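PDB 4MIY: inositol 2-dehydrogenase/D-chiro-inositol 3-dehydrogenase from Lactobacillus casei, which oxidises myo-inositol and D-chiro-inositol to their keto derivatives, using NAD as the hydride acceptor. Local coordinates for residues 28-33 / 48-53; 105-110 / 306-311; 120-125 / 300-305; 164-169 / 206-211; 192-197 / 318-323. All blocks are in the same frame, centred on the assembly; numbering follows the deposited sequence.

Contact 1: 28-33 / 48-53; sequences AEVVAV and FHLNAK
A bound water is gripped from both segments where they diverge, before the bridge between them begins: it accepts from Asn51 N at 2.9 Å and lies 2.8 Å from Val30 O, with the carboxylate oxygen OE2 of Glu29 as a further acceptor competing for its protons. Further along, the backbones meet directly. Lys53 O takes one N-H bond, from Val33 N at 3.0 Å, and beside it a CA-H...O contact of 3.3 Å from Ala32 CA to the same O. On the other side of Lys53 the exchange reverses. Lys53 N donates to Val31 O at 3.0 Å, while Ala52 CA stands 3.2 Å from that Val31 O. Such alternation marks a parallel bridge, Ala32 facing Lys53, and it joins strand 28-34 to strand 53-54 at the margin of the Rossmann sheet. The chain travels between them through helix 38-47, a beta-alpha-beta crossover whose helix ends in a Schellman motif, with His49 at positive phi. Beyond that turn Leu50 holds CG anti to its carbonyl carbon (chi1 -62°), and its CD1 lies 3.9 Å from Val30 CG1, the two side chains crossing obliquely; Thr22 of helix 12-24 also touches Leu50. Ala52 presses its methyl against a peptide instead, CB 3.3 Å from Val31 C.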
# COMPACT_ATOMS: atom_id res chain seq x y z
N ALA A 28 -25.34 -12.28 28.69
CA ALA A 28 -25.60 -13.70 28.77
C ALA A 28 -24.93 -14.34 29.97
O ALA A 28 -24.04 -13.79 30.55
CB ALA A 28 -25.14 -14.35 27.53
N GLU A 29 -25.38 -15.53 30.31
CA GLU A 29 -24.72 -16.36 31.34
C GLU A 29 -24.85 -17.82 30.99
O GLU A 29 -25.90 -18.26 30.63
CB GLU A 29 -25.34 -16.14 32.72
CG GLU A 29 -24.78 -17.02 33.77
CD GLU A 29 -25.48 -16.85 35.10
OE1 GLU A 29 -26.61 -16.39 35.10
OE2 GLU A 29 -24.90 -17.20 36.14
N VAL A 30 -23.74 -18.54 31.09
CA VAL A 30 -23.74 -19.97 30.88
C VAL A 30 -24.14 -20.64 32.19
O VAL A 30 -23.47 -20.53 33.16
CB VAL A 30 -22.40 -20.52 30.42
CG1 VAL A 30 -22.53 -21.93 30.06
CG2 VAL A 30 -21.94 -19.82 29.21
N VAL A 31 -25.30 -21.29 32.15
CA VAL A 31 -25.88 -21.92 33.32
C VAL A 31 -25.97 -23.44 33.22
O VAL A 31 -26.34 -24.08 34.17
CB VAL A 31 -27.30 -21.37 33.61
CG1 VAL A 31 -27.29 -19.89 33.69
CG2 VAL A 31 -28.23 -21.79 32.58
N ALA A 32 -25.61 -24.01 32.09
CA ALA A 32 -25.59 -25.46 31.93
C ALA A 32 -24.61 -25.84 30.85
O ALA A 32 -24.38 -25.08 29.94
CB ALA A 32 -26.91 -25.96 31.57
N VAL A 33 -24.06 -27.04 30.97
CA VAL A 33 -23.16 -27.60 30.00
C VAL A 33 -23.32 -29.10 29.94
O VAL A 33 -23.75 -29.70 30.88
CB VAL A 33 -21.65 -27.28 30.32
CG1 VAL A 33 -21.39 -25.86 30.29
CG2 VAL A 33 -21.26 -27.78 31.64
N PHE A 48 -13.87 -21.58 34.05
CA PHE A 48 -14.51 -20.30 33.78
C PHE A 48 -15.36 -19.83 34.93
O PHE A 48 -16.06 -18.87 34.80
CB PHE A 48 -15.34 -20.42 32.50
CG PHE A 48 -14.53 -20.63 31.28
CD1 PHE A 48 -13.88 -19.59 30.72
CD2 PHE A 48 -14.40 -21.85 30.73
CE1 PHE A 48 -13.13 -19.76 29.64
CE2 PHE A 48 -13.64 -22.02 29.66
CZ PHE A 48 -13.02 -20.97 29.10
N HIS A 49 -15.30 -20.54 36.03
CA HIS A 49 -16.00 -20.15 37.26
C HIS A 49 -17.46 -19.92 37.10
O HIS A 49 -17.96 -18.92 37.53
CB HIS A 49 -15.44 -18.88 37.83
CG HIS A 49 -14.02 -18.99 38.23
ND1 HIS A 49 -13.11 -19.74 37.53
CD2 HIS A 49 -13.35 -18.42 39.24
CE1 HIS A 49 -11.93 -19.62 38.09
NE2 HIS A 49 -12.05 -18.83 39.14
N LEU A 50 -18.12 -20.85 36.46
CA LEU A 50 -19.49 -20.76 36.12
C LEU A 50 -20.35 -21.23 37.28
O LEU A 50 -19.96 -22.11 38.00
CB LEU A 50 -19.76 -21.67 34.95
CG LEU A 50 -19.07 -21.42 33.63
CD1 LEU A 50 -19.60 -22.31 32.64
CD2 LEU A 50 -19.27 -20.03 33.17
N ASN A 51 -21.49 -20.59 37.44
CA ASN A 51 -22.54 -21.11 38.26
C ASN A 51 -23.44 -21.91 37.37
O ASN A 51 -24.39 -21.39 36.83
CB ASN A 51 -23.29 -19.98 38.98
CG ASN A 51 -24.49 -20.48 39.74
OD1 ASN A 51 -24.35 -21.06 40.78
ND2 ASN A 51 -25.68 -20.24 39.22
N ALA A 52 -23.10 -23.17 37.16
CA ALA A 52 -23.79 -23.94 36.15
C ALA A 52 -23.91 -25.42 36.48
O ALA A 52 -23.05 -25.97 37.11
CB ALA A 52 -23.05 -23.80 34.82
N LYS A 53 -24.96 -26.04 35.98
CA LYS A 53 -25.16 -27.47 36.05
C LYS A 53 -24.47 -28.25 34.96
O LYS A 53 -24.49 -27.89 33.81
CB LYS A 53 -26.64 -27.85 36.06
CG LYS A 53 -26.92 -29.34 35.94
CD LYS A 53 -28.23 -29.82 36.61
CE LYS A 53 -27.96 -30.87 37.71
NZ LYS A 53 -27.44 -32.12 37.15
O HOH W 1 -22.47 -18.99 35.28

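Contact 2: 105-110 / 306-311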
# COMPACT_ATOMS: atom_id res chain seq x y z
N GLY A 105 -29.40 -34.80 6.48
CA GLY A 105 -29.61 -34.22 7.77
C GLY A 105 -30.04 -32.76 7.71
O GLY A 105 -30.94 -32.35 8.40
N ALA A 106 -29.37 -31.98 6.89
CA ALA A 106 -29.71 -30.58 6.80
C ALA A 106 -31.15 -30.34 6.37
O ALA A 106 -31.81 -29.44 6.84
CB ALA A 106 -28.75 -29.87 5.88
N LYS A 107 -31.63 -31.18 5.48
CA LYS A 107 -32.97 -31.00 4.95
C LYS A 107 -34.02 -31.35 6.00
O LYS A 107 -35.08 -30.82 6.01
CB LYS A 107 -33.11 -31.83 3.68
CG LYS A 107 -34.43 -31.83 3.04
CD LYS A 107 -34.92 -30.48 2.73
CE LYS A 107 -36.38 -30.46 2.41
NZ LYS A 107 -36.92 -29.13 1.98
N ARG A 108 -33.64 -32.21 6.91
CA ARG A 108 -34.56 -32.61 7.92
C ARG A 108 -34.74 -31.44 8.87
O ARG A 108 -35.84 -31.13 9.25
CB ARG A 108 -34.07 -33.82 8.66
CG ARG A 108 -34.57 -35.10 8.05
CD ARG A 108 -34.15 -36.25 8.91
NE ARG A 108 -32.72 -36.51 8.87
CZ ARG A 108 -32.10 -37.18 7.90
NH1 ARG A 108 -32.78 -37.67 6.88
NH2 ARG A 108 -30.81 -37.39 7.97
N ILE A 109 -33.62 -30.82 9.23
CA ILE A 109 -33.63 -29.69 10.15
C ILE A 109 -34.44 -28.59 9.56
O ILE A 109 -35.31 -28.07 10.21
CB ILE A 109 -32.23 -29.25 10.50
CG1 ILE A 109 -31.54 -30.33 11.30
CG2 ILE A 109 -32.25 -27.98 11.29
CD1 ILE A 109 -30.14 -30.04 11.73
N VAL A 110 -34.22 -28.28 8.31
CA VAL A 110 -35.01 -27.30 7.62
C VAL A 110 -36.56 -27.59 7.65
O VAL A 110 -37.37 -26.71 7.88
CB VAL A 110 -34.50 -27.11 6.21
CG1 VAL A 110 -35.41 -26.33 5.42
CG2 VAL A 110 -33.16 -26.40 6.26
N ASP A 306 -29.34 -21.38 5.12
CA ASP A 306 -27.93 -21.18 4.81
C ASP A 306 -27.11 -22.41 5.09
O ASP A 306 -26.27 -22.77 4.34
CB ASP A 306 -27.40 -19.97 5.59
CG ASP A 306 -28.01 -18.67 5.14
OD1 ASP A 306 -27.98 -18.38 3.95
OD2 ASP A 306 -28.52 -17.96 5.97
N GLY A 307 -27.38 -23.07 6.19
CA GLY A 307 -26.73 -24.31 6.48
C GLY A 307 -26.99 -25.40 5.46
O GLY A 307 -26.12 -26.16 5.13
N TYR A 308 -28.20 -25.44 4.96
CA TYR A 308 -28.56 -26.37 3.95
C TYR A 308 -27.89 -26.09 2.62
O TYR A 308 -27.39 -26.97 1.98
CB TYR A 308 -30.09 -26.39 3.85
CG TYR A 308 -30.74 -27.37 2.90
CD1 TYR A 308 -30.43 -28.69 2.90
CD2 TYR A 308 -31.68 -26.93 2.02
CE1 TYR A 308 -31.07 -29.55 2.04
CE2 TYR A 308 -32.31 -27.75 1.19
CZ TYR A 308 -32.00 -29.06 1.18
OH TYR A 308 -32.66 -29.88 0.28
N ILE A 309 -27.84 -24.84 2.22
CA ILE A 309 -27.11 -24.46 1.04
C ILE A 309 -25.66 -24.89 1.16
O ILE A 309 -25.10 -25.40 0.23
CB ILE A 309 -27.16 -22.97 0.81
CG1 ILE A 309 -28.57 -22.53 0.47
CG2 ILE A 309 -26.22 -22.57 -0.30
CD1 ILE A 309 -28.78 -21.06 0.63
N ALA A 310 -25.09 -24.71 2.31
CA ALA A 310 -23.70 -25.03 2.47
C ALA A 310 -23.48 -26.53 2.42
O ALA A 310 -22.56 -26.98 1.81
CB ALA A 310 -23.18 -24.46 3.75
N ALA A 311 -24.38 -27.27 3.05
CA ALA A 311 -24.33 -28.71 3.02
C ALA A 311 -24.43 -29.31 1.63
O ALA A 311 -23.69 -30.18 1.30
CB ALA A 311 -25.37 -29.28 3.93
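Tyr308 reaches from helix 304-323 across to helix 103-113, and its neighbours change from Val110 to Ala106 to Lys107 along the way. Its CB meets Val110 CG2 at 3.9 Å, the two side chains crossing at about a right angle. CG lies anti to the backbone N (chi1 -176°); beyond it the ring lies against Ala106 and Lys107. Ala106 CB sits at the ring edge, near its plane and 3.6 Å from Tyr308 CD1; the same methyl also touches Ala311 CB, one helical turn further on. At CE1 the neighbour becomes Lys107 CB, 3.5 Å away. The lysine chain bends at chi2 (56°), and its CD comes 3.6 Å from Tyr308 CZ and 3.4 Å from Tyr308 OH, so aliphatic carbon rather than the ammonium group lies against the tip. Lys107 NZ is engaged by Asp111 in a salt bridge, and Trp305 meets the Tyr308 ring edge-to-face. No hydrogen bond links the segments. Their axes approach to 9.0 Å with chain directions 163° apart, a nearly antiparallel helix pair that packs the NAD-binding Rossmann portion of this Gfo/Idh/MocA-type enzyme against a helix of its C-terminal alpha/beta portion.

Contact 3: 120-125 / 300-305; sequences VIQVGF and VGPSAW
Pro302 packs against Val123 and Phe125 where strand 121-123, an outermost strand of the Rossmann sheet in this chain, meets the N-terminal end of helix 304-323. This side of the contact is tight. Val123 N donates a nearly straight hydrogen bond to Pro302 O (2.9 Å, 167° at the hydrogen), and Gln122 CA adds a CA-H...O contact to that same oxygen. The pyrrolidine ring lies beside the Val123 carbonyl, its CB 3.5 Å from Val123 O and its CG 4.1 Å from Phe125 CB. Immediately past Val123 comes Gly124, the centre of an inverse gamma turn, which touches NAD. On the side of the Ile121 carbonyl and the Gln122 amide direct contact is sparser, though Ile121 CD1 packs 4.2 Å from Ala304 CB. One water donates to Ile121 O and accepts from Ala304 N; a second lies within bonding distance of Ile121 O and Gly301 O, with more acceptors than protons. Gln122, extended beyond CG, carries its amide past Gly301 CA to a third water, which donates to Gln122 OE1 at 2.7 Å and accepts from Val300 N. Ser303 is the N-cap of the helix, its OG 3.2 Å from Trp305 N in a weak capping bond.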
# COMPACT_ATOMS: atom_id res chain seq x y z
N VAL A 120 -35.61 -20.21 14.95
CA VAL A 120 -34.80 -20.22 16.15
C VAL A 120 -33.34 -20.55 15.92
O VAL A 120 -32.56 -20.41 16.80
CB VAL A 120 -35.36 -21.18 17.23
CG1 VAL A 120 -36.60 -20.61 17.84
CG2 VAL A 120 -35.66 -22.50 16.64
N ILE A 121 -33.00 -21.00 14.73
CA ILE A 121 -31.64 -21.44 14.49
C ILE A 121 -30.76 -20.39 13.80
O ILE A 121 -31.13 -19.83 12.80
CB ILE A 121 -31.60 -22.67 13.62
CG1 ILE A 121 -32.23 -23.87 14.35
CG2 ILE A 121 -30.16 -23.00 13.25
CD1 ILE A 121 -32.68 -24.94 13.41
N GLN A 122 -29.60 -20.19 14.40
CA GLN A 122 -28.49 -19.49 13.76
C GLN A 122 -27.29 -20.43 13.62
O GLN A 122 -26.96 -21.14 14.52
CB GLN A 122 -28.10 -18.24 14.55
CG GLN A 122 -26.97 -17.45 13.92
CD GLN A 122 -26.81 -16.09 14.51
OE1 GLN A 122 -27.71 -15.56 15.10
NE2 GLN A 122 -25.65 -15.53 14.36
N VAL A 123 -26.68 -20.41 12.45
CA VAL A 123 -25.53 -21.25 12.18
C VAL A 123 -24.24 -20.43 12.19
O VAL A 123 -24.22 -19.36 11.67
CB VAL A 123 -25.67 -21.93 10.84
CG1 VAL A 123 -24.50 -22.79 10.57
CG2 VAL A 123 -26.92 -22.75 10.84
N GLY A 124 -23.18 -20.97 12.75
CA GLY A 124 -21.97 -20.22 12.99
C GLY A 124 -21.05 -19.84 11.84
O GLY A 124 -19.85 -19.95 11.98
N PHE A 125 -21.59 -19.36 10.74
CA PHE A 125 -20.77 -18.83 9.67
C PHE A 125 -20.34 -17.38 9.95
O PHE A 125 -20.98 -16.46 9.54
CB PHE A 125 -21.49 -18.93 8.32
CG PHE A 125 -21.71 -20.33 7.84
CD1 PHE A 125 -20.67 -21.15 7.57
CD2 PHE A 125 -22.97 -20.81 7.64
CE1 PHE A 125 -20.86 -22.43 7.14
CE2 PHE A 125 -23.17 -22.09 7.21
CZ PHE A 125 -22.12 -22.89 6.97
N VAL A 300 -31.14 -13.09 13.21
CA VAL A 300 -31.05 -12.51 11.90
C VAL A 300 -29.79 -12.93 11.15
O VAL A 300 -29.61 -12.55 10.04
CB VAL A 300 -31.14 -11.00 11.94
CG1 VAL A 300 -32.52 -10.59 12.34
CG2 VAL A 300 -30.17 -10.46 12.89
N GLY A 301 -28.98 -13.74 11.77
CA GLY A 301 -27.79 -14.25 11.13
C GLY A 301 -28.04 -15.47 10.28
O GLY A 301 -29.15 -15.82 10.04
N PRO A 302 -26.98 -16.11 9.81
CA PRO A 302 -27.13 -17.25 8.93
C PRO A 302 -28.09 -18.28 9.52
O PRO A 302 -27.99 -18.62 10.65
CB PRO A 302 -25.70 -17.82 8.85
CG PRO A 302 -24.87 -16.65 9.02
CD PRO A 302 -25.56 -15.80 10.03
N SER A 303 -28.98 -18.78 8.67
CA SER A 303 -30.05 -19.65 9.11
C SER A 303 -29.82 -21.10 8.76
O SER A 303 -28.82 -21.48 8.21
CB SER A 303 -31.35 -19.19 8.48
OG SER A 303 -31.34 -19.46 7.11
N ALA A 304 -30.81 -21.91 9.06
CA ALA A 304 -30.74 -23.30 8.72
C ALA A 304 -30.80 -23.45 7.23
O ALA A 304 -30.22 -24.35 6.70
CB ALA A 304 -31.85 -24.08 9.38
N TRP A 305 -31.49 -22.56 6.55
CA TRP A 305 -31.46 -22.60 5.12
C TRP A 305 -30.03 -22.38 4.59
O TRP A 305 -29.60 -23.06 3.71
CB TRP A 305 -32.42 -21.59 4.50
CG TRP A 305 -32.59 -21.76 3.05
CD1 TRP A 305 -32.07 -21.01 2.08
CD2 TRP A 305 -33.33 -22.79 2.42
NE1 TRP A 305 -32.44 -21.49 0.87
CE2 TRP A 305 -33.21 -22.59 1.06
CE3 TRP A 305 -34.08 -23.85 2.88
CZ2 TRP A 305 -33.83 -23.42 0.14
CZ3 TRP A 305 -34.70 -24.66 1.97
CH2 TRP A 305 -34.56 -24.45 0.63
O HOH W 2 -31.06 -17.28 11.64
O HOH W 3 -32.81 -20.89 10.81
O HOH W 4 -28.83 -13.10 14.85

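Contact 4: 164-169 / 206-211; sequences YSNEMA and EGLHDP
Asn166 and Leu208 both place CG anti to the backbone N (chi1 -160° and 175°), and from there Asn166 OD1 meets His209, while Leu208 CD1 meets Asn166 CA and the Tyr164 ring. Asn166 OD1 accepts from His209 N at 2.9 Å in a nearly straight bond, with the donor 39° out of the carbonyl plane. The same OD1 lies at the imidazole edge, 3.4 Å from His209 CD2. Asn166 CB rests 3.2 Å from Gly207 O. The loop between strands 189-195 and 212-218 is thus held against the start of helix 168-185 in the C-terminal alpha/beta domain. Ser165 and Met168 form a capping box there: Ser165 OG accepts from Met168 N, and a weak bond from Ser165 N to SD answers it. Met168 CB also covers one face of the Tyr164 ring, over its centre. Leu208 approaches that ring at its edge, CD1 4.0 Å from Tyr164 CE1. A water ties Asn166 N to Glu206 O. Asn166 ND2 probably hydrogen-bonds to Tyr196 OH, while the His209 ring stacks on Tyr196.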
# COMPACT_ATOMS: atom_id res chain seq x y z
N TYR A 164 -5.97 -33.86 9.36
CA TYR A 164 -6.66 -33.09 8.33
C TYR A 164 -6.72 -33.83 7.02
O TYR A 164 -5.73 -34.16 6.47
CB TYR A 164 -5.97 -31.75 8.14
CG TYR A 164 -6.68 -30.72 7.30
CD1 TYR A 164 -6.61 -30.76 5.92
CD2 TYR A 164 -7.36 -29.66 7.87
CE1 TYR A 164 -7.23 -29.82 5.17
CE2 TYR A 164 -7.98 -28.71 7.10
CZ TYR A 164 -7.90 -28.78 5.77
OH TYR A 164 -8.49 -27.84 4.98
N SER A 165 -7.92 -34.03 6.52
CA SER A 165 -8.12 -34.89 5.37
C SER A 165 -8.45 -34.10 4.12
O SER A 165 -8.76 -32.95 4.20
CB SER A 165 -9.28 -35.83 5.66
OG SER A 165 -10.49 -35.12 5.74
N ASN A 166 -8.41 -34.76 2.98
CA ASN A 166 -8.78 -34.14 1.73
C ASN A 166 -10.17 -33.55 1.79
O ASN A 166 -10.42 -32.53 1.24
CB ASN A 166 -8.67 -35.11 0.56
CG ASN A 166 -8.57 -34.41 -0.75
OD1 ASN A 166 -7.75 -33.55 -0.90
ND2 ASN A 166 -9.41 -34.77 -1.69
N GLU A 167 -11.08 -34.24 2.46
CA GLU A 167 -12.44 -33.81 2.54
C GLU A 167 -12.59 -32.56 3.40
O GLU A 167 -13.45 -31.76 3.17
CB GLU A 167 -13.28 -34.95 3.05
CG GLU A 167 -13.32 -36.16 2.08
CD GLU A 167 -12.06 -37.12 2.06
OE1 GLU A 167 -11.18 -37.11 2.92
OE2 GLU A 167 -11.97 -37.91 1.11
N MET A 168 -11.74 -32.42 4.39
CA MET A 168 -11.75 -31.26 5.25
C MET A 168 -11.34 -29.97 4.54
O MET A 168 -11.66 -28.92 5.00
CB MET A 168 -10.88 -31.50 6.46
CG MET A 168 -11.56 -32.39 7.47
SD MET A 168 -10.51 -33.26 8.61
CE MET A 168 -9.91 -31.96 9.59
N ALA A 169 -10.67 -30.10 3.42
CA ALA A 169 -10.41 -28.94 2.61
C ALA A 169 -11.70 -28.29 2.21
O ALA A 169 -11.76 -27.12 2.04
CB ALA A 169 -9.60 -29.30 1.38
N GLU A 206 -1.84 -38.18 4.45
CA GLU A 206 -2.33 -39.11 3.47
C GLU A 206 -3.62 -38.64 2.85
O GLU A 206 -4.55 -38.34 3.51
CB GLU A 206 -2.50 -40.52 4.06
CG GLU A 206 -2.77 -41.62 3.04
CD GLU A 206 -2.96 -43.02 3.65
OE1 GLU A 206 -2.70 -43.99 2.95
OE2 GLU A 206 -3.42 -43.08 4.80
N GLY A 207 -3.61 -38.61 1.53
CA GLY A 207 -4.80 -38.35 0.75
C GLY A 207 -5.12 -36.89 0.51
O GLY A 207 -5.96 -36.58 -0.26
N LEU A 208 -4.43 -36.01 1.20
CA LEU A 208 -4.67 -34.59 1.07
C LEU A 208 -4.04 -34.00 -0.14
O LEU A 208 -2.85 -34.10 -0.33
CB LEU A 208 -4.14 -33.87 2.29
CG LEU A 208 -4.21 -32.36 2.26
CD1 LEU A 208 -5.65 -31.95 2.15
CD2 LEU A 208 -3.54 -31.77 3.49
N HIS A 209 -4.87 -33.42 -0.98
CA HIS A 209 -4.40 -32.63 -2.09
C HIS A 209 -4.33 -31.19 -1.66
O HIS A 209 -5.26 -30.69 -1.09
CB HIS A 209 -5.36 -32.72 -3.25
CG HIS A 209 -5.47 -34.07 -3.85
ND1 HIS A 209 -4.71 -34.48 -4.92
CD2 HIS A 209 -6.25 -35.12 -3.52
CE1 HIS A 209 -5.03 -35.72 -5.24
NE2 HIS A 209 -5.96 -36.13 -4.41
N ASP A 210 -3.20 -30.57 -1.92
CA ASP A 210 -2.99 -29.18 -1.63
C ASP A 210 -1.97 -28.61 -2.60
O ASP A 210 -0.91 -29.13 -2.73
CB ASP A 210 -2.50 -29.01 -0.22
CG ASP A 210 -2.57 -27.57 0.28
OD1 ASP A 210 -3.62 -26.97 0.17
OD2 ASP A 210 -1.58 -27.11 0.78
N PRO A 211 -2.31 -27.52 -3.25
CA PRO A 211 -3.53 -26.73 -3.12
C PRO A 211 -4.71 -27.29 -3.86
O PRO A 211 -4.57 -28.26 -4.52
CB PRO A 211 -3.10 -25.37 -3.70
CG PRO A 211 -2.08 -25.63 -4.55
CD PRO A 211 -1.30 -26.79 -3.98
O HOH W 5 -7.31 -37.46 2.99

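Contact 5: 192-197 / 318-323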
# COMPACT_ATOMS: atom_id res chain seq x y z
N ILE A 192 -20.22 -26.43 -9.00
CA ILE A 192 -18.93 -26.39 -8.36
C ILE A 192 -17.97 -27.40 -8.99
O ILE A 192 -18.37 -28.47 -9.33
CB ILE A 192 -19.00 -26.55 -6.83
CG1 ILE A 192 -17.69 -26.20 -6.16
CG2 ILE A 192 -19.46 -27.92 -6.46
CD1 ILE A 192 -17.85 -25.96 -4.71
N GLN A 193 -16.71 -26.99 -9.17
CA GLN A 193 -15.66 -27.84 -9.70
C GLN A 193 -14.39 -27.64 -8.91
O GLN A 193 -13.97 -26.54 -8.70
CB GLN A 193 -15.41 -27.56 -11.18
CG GLN A 193 -14.36 -28.45 -11.80
CD GLN A 193 -14.07 -28.18 -13.25
OE1 GLN A 193 -14.21 -27.09 -13.74
NE2 GLN A 193 -13.68 -29.21 -13.95
N ILE A 194 -13.83 -28.74 -8.41
CA ILE A 194 -12.58 -28.76 -7.71
C ILE A 194 -11.50 -29.35 -8.60
O ILE A 194 -11.66 -30.41 -9.09
CB ILE A 194 -12.67 -29.66 -6.51
CG1 ILE A 194 -13.84 -29.23 -5.64
CG2 ILE A 194 -11.42 -29.60 -5.74
CD1 ILE A 194 -13.64 -27.92 -4.95
N THR A 195 -10.43 -28.61 -8.82
CA THR A 195 -9.31 -29.11 -9.56
C THR A 195 -8.03 -29.06 -8.72
O THR A 195 -7.91 -28.29 -7.81
CB THR A 195 -9.07 -28.31 -10.84
OG1 THR A 195 -9.03 -26.95 -10.53
CG2 THR A 195 -10.11 -28.54 -11.81
N TYR A 196 -7.09 -29.92 -9.07
CA TYR A 196 -5.87 -30.11 -8.36
C TYR A 196 -4.67 -29.70 -9.18
O TYR A 196 -4.33 -30.34 -10.13
CB TYR A 196 -5.71 -31.56 -7.98
CG TYR A 196 -6.80 -32.18 -7.15
CD1 TYR A 196 -7.40 -31.51 -6.14
CD2 TYR A 196 -7.18 -33.48 -7.35
CE1 TYR A 196 -8.34 -32.08 -5.38
CE2 TYR A 196 -8.14 -34.05 -6.59
CZ TYR A 196 -8.72 -33.36 -5.60
OH TYR A 196 -9.67 -33.90 -4.82
N PRO A 197 -4.04 -28.58 -8.81
CA PRO A 197 -2.73 -28.23 -9.37
C PRO A 197 -1.71 -29.22 -8.88
O PRO A 197 -2.05 -30.13 -8.18
CB PRO A 197 -2.44 -26.88 -8.77
CG PRO A 197 -3.70 -26.44 -8.14
CD PRO A 197 -4.51 -27.60 -7.83
N ASN A 318 -17.33 -32.32 -2.51
CA ASN A 318 -16.75 -33.62 -2.18
C ASN A 318 -16.89 -34.63 -3.35
O ASN A 318 -16.00 -35.38 -3.63
CB ASN A 318 -17.29 -34.16 -0.86
CG ASN A 318 -16.78 -33.40 0.36
OD1 ASN A 318 -17.51 -33.16 1.30
ND2 ASN A 318 -15.51 -33.08 0.36
N ARG A 319 -17.98 -34.54 -4.07
CA ARG A 319 -18.14 -35.38 -5.23
C ARG A 319 -17.13 -35.00 -6.30
O ARG A 319 -16.48 -35.84 -6.85
CB ARG A 319 -19.56 -35.26 -5.75
CG ARG A 319 -19.86 -36.05 -6.97
CD ARG A 319 -21.37 -36.22 -7.20
NE ARG A 319 -22.15 -36.44 -6.00
CZ ARG A 319 -22.47 -37.65 -5.54
NH1 ARG A 319 -22.12 -38.74 -6.20
NH2 ARG A 319 -23.19 -37.77 -4.44
N SER A 320 -16.97 -33.70 -6.52
CA SER A 320 -16.04 -33.22 -7.51
C SER A 320 -14.60 -33.59 -7.19
O SER A 320 -13.84 -33.81 -8.07
CB SER A 320 -16.16 -31.70 -7.67
OG SER A 320 -15.38 -31.23 -8.74
N GLN A 321 -14.27 -33.67 -5.92
CA GLN A 321 -12.91 -34.02 -5.53
C GLN A 321 -12.46 -35.39 -6.02
O GLN A 321 -11.31 -35.66 -6.09
CB GLN A 321 -12.76 -33.98 -4.01
CG GLN A 321 -12.60 -32.60 -3.38
CD GLN A 321 -12.43 -32.67 -1.89
OE1 GLN A 321 -13.13 -33.37 -1.22
NE2 GLN A 321 -11.49 -31.94 -1.38
N LYS A 322 -13.42 -36.26 -6.30
CA LYS A 322 -13.11 -37.60 -6.75
C LYS A 322 -12.51 -37.60 -8.11
O LYS A 322 -11.54 -38.25 -8.32
CB LYS A 322 -14.34 -38.51 -6.70
CG LYS A 322 -14.87 -38.73 -5.35
CD LYS A 322 -16.34 -39.14 -5.41
CE LYS A 322 -16.83 -39.75 -4.12
NZ LYS A 322 -15.66 -40.01 -3.24
N ASP A 323 -13.09 -36.86 -9.03
CA ASP A 323 -12.66 -36.90 -10.42
C ASP A 323 -12.35 -35.57 -11.07
O ASP A 323 -12.10 -35.51 -12.24
CB ASP A 323 -13.71 -37.62 -11.27
CG ASP A 323 -15.12 -36.96 -11.25
OD1 ASP A 323 -15.31 -35.83 -10.75
OD2 ASP A 323 -16.05 -37.60 -11.78
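Ser320 and Ile194 meet through a hydrogen bond that takes a strand amide to a helix side chain. With OG anti to its backbone N (chi1 -173°), Ser320 accepts from Ile194 N at 3.0 Å, the hydrogen almost perfectly in line (176°). Ser320 OG is also bonded to Glu325 O, just beyond the helix. Ile194 packs over the same residue, its CG1 4.0 Å from Ser320 CB, and its CG2 touches Gln321 CG at 4.0 Å. Gln321 is covered nearly as much as Ser320 and meets Ile194 and Tyr196, the latter crossing it at about a right angle. The tyrosine hydroxyl donates to the main-chain oxygen, Tyr196 OH to Gln321 O 2.7 Å, in the carbonyl plane and on a lone pair, while passing 3.2 Å from Gln321 CB. Asn318 ND2, one turn earlier, bonds to Gln321 OE1 at 2.9 Å. The strand crosses the helix at -40° with axes 7.0 Å apart, sheet against helix in the C-terminal alpha/beta domain. Near the helix end, then, a strand N-H is met by a serine oxygen and a helix carbonyl by a phenol, so directed bonds as well as packing fix the strand on the helix.

How the contacts relate
Contacts 2 and 3, with centres about 10 Å apart, form one interface between the Rossmann and C-terminal portions and touch directly: Val110 CG2 is 3.6 Å from Ala304 O, and Ala310 meets Phe125. Both use helix 304-323, whose far end serves contact 5. Contacts 4 and 5, centres about 11 Å apart, also join, Asn166 O lying 2.9 Å from Gln321 NE2 in a probable hydrogen bond. Contact 1 stands apart, its centre about 44 Å from that of contact 5, although it shares the Rossmann sheet with contact 3. NAD touches contact 3 at Gly124. In contact 1 the side chain of Val33 is about 9 Å from the bound NAD. In contact 4 the side chain of Tyr164 is about 11 Å from the bound NAD.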